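Local atomic coordinates of EmGH1 (Erythrobacter marinus, PDB entry 5Z87), a protein that probably hydrolyses beta-glucosidic bonds, as a beta-glucosidase of glycosyl hydrolase family 3. Residues A229-F235 with S274-S280; Y309-D315 with V342-N348. Numbering follows the deposited sequence.

Contact 1 of 2, residues A229-F235 with S274-S280; sequences ATSVKHF and SIGLMAS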
loop_
_atom_site.group_PDB
_atom_site.type_symbol
_atom_site.label_atom_id
_atom_site.label_comp_id
_atom_site.label_asym_id
_atom_site.label_seq_id
_atom_site.Cartn_x
_atom_site.Cartn_y
_atom_site.Cartn_z
ATOM N N ALA A 229 -27.327 -10.406 20.028
ATOM C CA ALA A 229 -27.040 -10.302 18.602
ATOM C C ALA A 229 -25.634 -9.751 18.352
ATOM O O ALA A 229 -25.185 -8.811 19.022
ATOM C CB ALA A 229 -28.079 -9.408 17.917
ATOM N N THR A 230 -24.944 -10.344 17.385
ATOM C CA THR A 230 -23.679 -9.821 16.873
ATOM C C THR A 230 -23.940 -8.882 15.702
ATOM O O THR A 230 -24.862 -9.097 14.911
ATOM C CB THR A 230 -22.763 -10.954 16.394
ATOM O OG1 THR A 230 -23.467 -11.775 15.452
ATOM C CG2 THR A 230 -22.317 -11.817 17.548
ATOM N N SER A 231 -23.115 -7.840 15.591
ATOM C CA SER A 231 -23.046 -7.000 14.394
ATOM C C SER A 231 -21.610 -7.061 13.868
ATOM O O SER A 231 -20.749 -6.280 14.280
ATOM C CB SER A 231 -23.472 -5.557 14.685
ATOM O OG SER A 231 -24.549 -5.524 15.602
ATOM N N VAL A 232 -21.344 -7.982 12.945
ATOM C CA VAL A 232 -19.978 -8.161 12.468
ATOM C C VAL A 232 -19.547 -6.926 11.685
ATOM O O VAL A 232 -20.324 -6.354 10.906
ATOM C CB VAL A 232 -19.870 -9.447 11.636
ATOM C CG1 VAL A 232 -20.073 -10.657 12.540
ATOM C CG2 VAL A 232 -20.923 -9.447 10.530
ATOM N N LYS A 233 -18.311 -6.483 11.918
ATOM C CA LYS A 233 -17.827 -5.217 11.393
ATOM C C LYS A 233 -16.363 -5.392 10.998
ATOM O O LYS A 233 -15.716 -6.352 11.425
ATOM C CB LYS A 233 -18.012 -4.107 12.432
ATOM C CG LYS A 233 -17.220 -4.340 13.708
ATOM C CD LYS A 233 -17.431 -3.234 14.714
ATOM C CE LYS A 233 -16.355 -3.290 15.807
ATOM N NZ LYS A 233 -16.693 -2.451 17.019
ATOM N N HIS A 234 -15.831 -4.489 10.158
ATOM C CA HIS A 234 -16.535 -3.407 9.478
ATOM C C HIS A 234 -16.591 -3.660 7.972
ATOM O O HIS A 234 -15.552 -3.699 7.323
ATOM C CB HIS A 234 -15.852 -2.069 9.748
ATOM C CG HIS A 234 -15.525 -1.826 11.188
ATOM N ND1 HIS A 234 -14.511 -2.491 11.846
ATOM C CD2 HIS A 234 -16.058 -0.963 12.089
ATOM C CE1 HIS A 234 -14.438 -2.053 13.091
ATOM N NE2 HIS A 234 -15.361 -1.121 13.262
ATOM N N PHE A 235 -17.810 -3.794 7.435
ATOM C CA PHE A 235 -18.075 -4.265 6.071
ATOM C C PHE A 235 -17.764 -3.171 5.051
ATOM O O PHE A 235 -18.463 -2.154 5.018
ATOM C CB PHE A 235 -19.549 -4.654 5.979
ATOM C CG PHE A 235 -19.878 -5.620 4.890
ATOM C CD1 PHE A 235 -19.272 -6.862 4.838
ATOM C CD2 PHE A 235 -20.848 -5.302 3.946
ATOM C CE1 PHE A 235 -19.605 -7.775 3.842
ATOM C CE2 PHE A 235 -21.188 -6.200 2.942
ATOM C CZ PHE A 235 -20.575 -7.444 2.890
ATOM N N SER A 274 -25.059 -14.654 12.076
ATOM C CA SER A 274 -25.022 -13.308 12.634
ATOM C C SER A 274 -26.280 -12.541 12.237
ATOM O O SER A 274 -26.681 -12.545 11.075
ATOM C CB SER A 274 -23.759 -12.574 12.145
ATOM O OG SER A 274 -23.692 -11.233 12.624
ATOM N N ILE A 275 -26.909 -11.899 13.217
ATOM C CA ILE A 275 -28.153 -11.178 12.982
ATOM C C ILE A 275 -27.872 -9.781 12.443
ATOM O O ILE A 275 -28.649 -9.245 11.642
ATOM C CB ILE A 275 -28.969 -11.134 14.296
ATOM C CG1 ILE A 275 -29.491 -12.517 14.674
ATOM C CG2 ILE A 275 -30.142 -10.160 14.221
ATOM C CD1 ILE A 275 -30.115 -12.551 16.071
ATOM N N GLY A 276 -26.778 -9.156 12.882
ATOM C CA GLY A 276 -26.438 -7.814 12.474
ATOM C C GLY A 276 -25.105 -7.750 11.738
ATOM O O GLY A 276 -24.316 -8.707 11.719
ATOM N N LEU A 277 -24.863 -6.589 11.134
ATOM C CA LEU A 277 -23.640 -6.300 10.395
ATOM C C LEU A 277 -23.467 -4.793 10.388
ATOM O O LEU A 277 -24.453 -4.065 10.213
ATOM C CB LEU A 277 -23.709 -6.841 8.962
ATOM C CG LEU A 277 -22.581 -6.437 7.999
ATOM C CD1 LEU A 277 -22.242 -7.620 7.116
ATOM C CD2 LEU A 277 -22.980 -5.245 7.140
ATOM N N MET A 278 -22.228 -4.328 10.578
ATOM C CA MET A 278 -21.917 -2.896 10.532
ATOM C C MET A 278 -20.989 -2.580 9.358
ATOM O O MET A 278 -20.063 -3.340 9.067
ATOM C CB MET A 278 -21.275 -2.425 11.842
ATOM C CG MET A 278 -20.882 -0.951 11.861
ATOM S SD MET A 278 -20.018 -0.508 13.392
ATOM C CE MET A 278 -21.352 -0.505 14.577
ATOM N N ALA A 279 -21.239 -1.456 8.688
ATOM C CA ALA A 279 -20.477 -1.044 7.518
ATOM C C ALA A 279 -19.241 -0.250 7.936
ATOM O O ALA A 279 -19.080 0.135 9.096
ATOM C CB ALA A 279 -21.348 -0.216 6.568
ATOM N N SER A 280 -18.382 0.031 6.960
ATOM C CA SER A 280 -17.059 0.601 7.189
ATOM C C SER A 280 -17.018 2.116 6.975
ATOM O O SER A 280 -17.715 2.664 6.116
ATOM C CB SER A 280 -16.045 -0.085 6.262
ATOM O OG SER A 280 -14.826 0.635 6.195
#
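Two neighbouring parallel strands of the TIM-barrel domain meet here, 229-235 and 276-279. Ala229 starts the contact, its CB 4.1 Å from Ile275 CB. The O of Thr230 accepts a hydrogen bond from Gly276 N at 2.8 Å, and its OG1 lies 2.9 Å from Ser274 OG. Ser231 pairs with Gly276, CA to CA 4.0 Å. A CB on Gly276 would clash with Thr230 O and with Ser231 OG, which hydrogen-bonds Tyr309 OH, so the missing side chain lets the strands come this close. Val232 bonds on both sides of Leu277: its N reaches Gly276 O at 3.3 Å, and its O takes Met278 N at 2.8 Å. Lys233 packs its CB on Met278 CB, while its NZ binds Phe178 O and a DTT molecule. The DTT is probably from the crystallisation liquor but may mark the substrate pocket. A cis peptide bond precedes His234, and the register slips by one residue here, a beta bulge. His234 ND1 is held by Asp183, and NE2 binds the DTT. Pairing resumes at Phe235, whose N donates to Met278 O at 2.8 Å. Its ring receives a CH-pi contact: Leu277 CD1 sits over the face, 4.0 Å from the ring centroid.

Contact 2 of 2, residues Y309-D315 with V342-N348; sequences YVVSDWD and VDIELAN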
loop_
_atom_site.group_PDB
_atom_site.type_symbol
_atom_site.label_atom_id
_atom_site.label_comp_id
_atom_site.label_asym_id
_atom_site.label_seq_id
_atom_site.Cartn_x
_atom_site.Cartn_y
_atom_site.Cartn_z
ATOM N N TYR A 309 -30.051 -7.082 10.065
ATOM C CA TYR A 309 -29.957 -5.639 9.937
ATOM C C TYR A 309 -28.527 -5.210 9.617
ATOM O O TYR A 309 -27.549 -5.843 10.030
ATOM C CB TYR A 309 -30.433 -4.934 11.223
ATOM C CG TYR A 309 -29.584 -5.229 12.436
ATOM C CD1 TYR A 309 -28.459 -4.453 12.733
ATOM C CD2 TYR A 309 -29.901 -6.280 13.288
ATOM C CE1 TYR A 309 -27.679 -4.718 13.843
ATOM C CE2 TYR A 309 -29.118 -6.560 14.402
ATOM C CZ TYR A 309 -28.006 -5.774 14.673
ATOM O OH TYR A 309 -27.213 -6.046 15.766
ATOM N N VAL A 310 -28.426 -4.119 8.869
ATOM C CA VAL A 310 -27.180 -3.411 8.655
ATOM C C VAL A 310 -27.238 -2.145 9.493
ATOM O O VAL A 310 -28.135 -1.307 9.311
ATOM C CB VAL A 310 -26.955 -3.088 7.171
ATOM C CG1 VAL A 310 -25.782 -2.128 7.023
ATOM C CG2 VAL A 310 -26.715 -4.356 6.385
ATOM N N VAL A 311 -26.304 -2.006 10.412
ATOM C CA VAL A 311 -26.192 -0.795 11.221
ATOM C C VAL A 311 -25.010 0.014 10.707
ATOM O O VAL A 311 -23.993 -0.543 10.270
ATOM C CB VAL A 311 -26.053 -1.118 12.724
ATOM C CG1 VAL A 311 -24.881 -2.078 12.979
ATOM C CG2 VAL A 311 -25.920 0.149 13.536
ATOM N N SER A 312 -25.169 1.330 10.691
ATOM C CA SER A 312 -24.061 2.184 10.323
ATOM C C SER A 312 -23.029 2.215 11.443
ATOM O O SER A 312 -23.337 1.985 12.617
ATOM C CB SER A 312 -24.550 3.605 10.048
ATOM O OG SER A 312 -24.674 4.321 11.266
ATOM N N ASP A 313 -21.789 2.514 11.069
ATOM C CA ASP A 313 -20.835 2.969 12.067
ATOM C C ASP A 313 -21.151 4.420 12.459
ATOM O O ASP A 313 -21.934 5.117 11.799
ATOM C CB ASP A 313 -19.409 2.816 11.541
ATOM C CG ASP A 313 -18.379 2.692 12.661
ATOM O OD1 ASP A 313 -18.668 3.155 13.787
ATOM O OD2 ASP A 313 -17.298 2.117 12.411
ATOM N N TRP A 314 -20.522 4.878 13.548
ATOM C CA TRP A 314 -20.956 6.105 14.206
ATOM C C TRP A 314 -20.962 7.290 13.248
ATOM O O TRP A 314 -19.917 7.701 12.737
ATOM C CB TRP A 314 -20.087 6.423 15.424
ATOM C CG TRP A 314 -20.582 7.683 16.073
ATOM C CD1 TRP A 314 -20.111 8.951 15.865
ATOM C CD2 TRP A 314 -21.691 7.813 16.975
ATOM N NE1 TRP A 314 -20.838 9.851 16.598
ATOM C CE2 TRP A 314 -21.809 9.183 17.293
ATOM C CE3 TRP A 314 -22.578 6.904 17.561
ATOM C CZ2 TRP A 314 -22.787 9.669 18.159
ATOM C CZ3 TRP A 314 -23.545 7.386 18.424
ATOM C CH2 TRP A 314 -23.645 8.759 18.713
ATOM N N ASP A 315 -22.158 7.846 13.031
ATOM C CA ASP A 315 -22.419 9.003 12.172
ATOM C C ASP A 315 -21.917 8.822 10.742
ATOM O O ASP A 315 -21.705 9.799 10.035
ATOM C CB ASP A 315 -21.842 10.294 12.764
ATOM C CG ASP A 315 -22.662 11.521 12.391
ATOM O OD1 ASP A 315 -23.872 11.369 12.132
ATOM O OD2 ASP A 315 -22.110 12.635 12.350
ATOM N N VAL A 342 -28.296 0.305 4.264
ATOM C CA VAL A 342 -28.145 0.562 5.694
ATOM C C VAL A 342 -29.537 0.694 6.314
ATOM O O VAL A 342 -30.318 1.569 5.924
ATOM C CB VAL A 342 -27.321 1.829 5.953
ATOM C CG1 VAL A 342 -27.206 2.062 7.450
ATOM C CG2 VAL A 342 -25.942 1.748 5.280
ATOM N N ASP A 343 -29.833 -0.150 7.304
ATOM C CA ASP A 343 -31.165 -0.226 7.894
ATOM C C ASP A 343 -31.333 0.674 9.109
ATOM O O ASP A 343 -32.403 1.261 9.286
ATOM C CB ASP A 343 -31.490 -1.672 8.292
ATOM C CG ASP A 343 -31.429 -2.620 7.123
ATOM O OD1 ASP A 343 -32.003 -2.274 6.062
ATOM O OD2 ASP A 343 -30.809 -3.702 7.258
ATOM N N ILE A 344 -30.315 0.794 9.961
ATOM C CA ILE A 344 -30.428 1.583 11.177
ATOM C C ILE A 344 -29.179 2.440 11.331
ATOM O O ILE A 344 -28.056 1.960 11.144
ATOM C CB ILE A 344 -30.668 0.696 12.421
ATOM C CG1 ILE A 344 -30.672 1.541 13.692
ATOM C CG2 ILE A 344 -29.657 -0.412 12.509
ATOM C CD1 ILE A 344 -31.376 0.873 14.860
ATOM N N GLU A 345 -29.379 3.712 11.654
ATOM C CA GLU A 345 -28.309 4.687 11.717
ATOM C C GLU A 345 -27.840 4.847 13.159
ATOM O O GLU A 345 -28.610 5.245 14.037
ATOM C CB GLU A 345 -28.764 6.028 11.153
ATOM C CG GLU A 345 -27.763 7.112 11.396
ATOM C CD GLU A 345 -28.282 8.453 10.984
ATOM O OE1 GLU A 345 -27.520 9.218 10.360
ATOM O OE2 GLU A 345 -29.467 8.730 11.264
ATOM N N LEU A 346 -26.578 4.522 13.393
ATOM C CA LEU A 346 -25.922 4.765 14.668
ATOM C C LEU A 346 -25.410 6.199 14.652
ATOM O O LEU A 346 -24.421 6.512 13.985
ATOM C CB LEU A 346 -24.799 3.756 14.870
ATOM C CG LEU A 346 -23.888 4.014 16.058
ATOM C CD1 LEU A 346 -24.658 3.866 17.363
ATOM C CD2 LEU A 346 -22.711 3.041 15.993
ATOM N N ALA A 347 -26.105 7.088 15.362
ATOM C CA ALA A 347 -25.763 8.507 15.357
ATOM C C ALA A 347 -26.649 9.287 16.319
ATOM O O ALA A 347 -27.787 8.890 16.586
ATOM C CB ALA A 347 -25.894 9.102 13.948
ATOM N N ASN A 348 -26.131 10.388 16.850
ATOM C CA ASN A 348 -26.947 11.380 17.527
ATOM C C ASN A 348 -27.463 12.366 16.494
ATOM O O ASN A 348 -26.712 12.811 15.623
ATOM C CB ASN A 348 -26.151 12.138 18.588
ATOM C CG ASN A 348 -25.916 11.329 19.822
ATOM O OD1 ASN A 348 -26.553 10.294 20.041
ATOM N ND2 ASN A 348 -24.987 11.787 20.644
HETATM O O HOH W 1 -24.804 9.631 10.321
#
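Four backbone hydrogen bonds join the segments. Val310 O accepts from two amides, Asp343 N at 2.9 Å and Ile344 N at 3.1 Å. Ser312 N donates to Ile344 O at 3.0 Å. Further on, Asp315 N donates to Leu346 O at 2.8 Å.

Two side chains extend this pattern. Asp343 OD2 accepts from Val310 N at 2.9 Å, and the carboxylate also makes salt bridges to Arg375 and Arg301. Ser312 OG accepts from Leu346 N at 2.9 Å and donates to Asp313 O at 2.9 Å, so one hydroxyl ties 309-315 to 342-348 just after strand 309-311.

The contact belongs to the TIM-barrel domain of family 3. It joins strand 309-311 of the parallel barrel sheet to the segment carrying strand 345-346, through the single bridge Val311-Ile344. Asp313 and Trp314, in the loop after strand 309-311, line the DTT pocket.

Apolar side chains pack alongside the paired backbones. Val311 CB meets Ile344 CG2 at 3.7 Å, and Val311 CG2 meets Leu346 CB at 4.0 Å. Trp314 CE3 lies 3.5 Å from Leu346 CG. Ala347 CA sits over the Trp314 six-membered ring in a CH-pi contact, 4.0 Å from its centroid; Arg67 adds a cation-pi contact to this tryptophan.

Two acidic groups come close: Asp315 OD1 and Glu345 OE1 are 4.6 Å apart, and water 1 bridges them, donating to each at 2.7 Å. Asp315 OD2 also forms a salt bridge with Arg318, and Glu345 binds the backbone N of Val351 and Tyr352.

The two contacts follow one another along the chain, neither nested nor crossed. Contact 1 closes first, bringing 274-280 beside 229-235 around a connection that holds helices 254-261 and 263-270. Contact 2 then closes a loop with helices 319-322 and 330-340, bringing 342-348 beside 309-315. Their centres are about 10 Å apart. Strands 276-279 and 309-311 are neighbours in the parallel sheet, so the four segments run on from one another around the barrel. Leu277 O and Val311 N, 2.8 Å apart, probably share a hydrogen bond, as do Ser231 OG and Tyr309 OH at 2.7 Å. His234 and Asp313 bring both contacts to the DTT pocket.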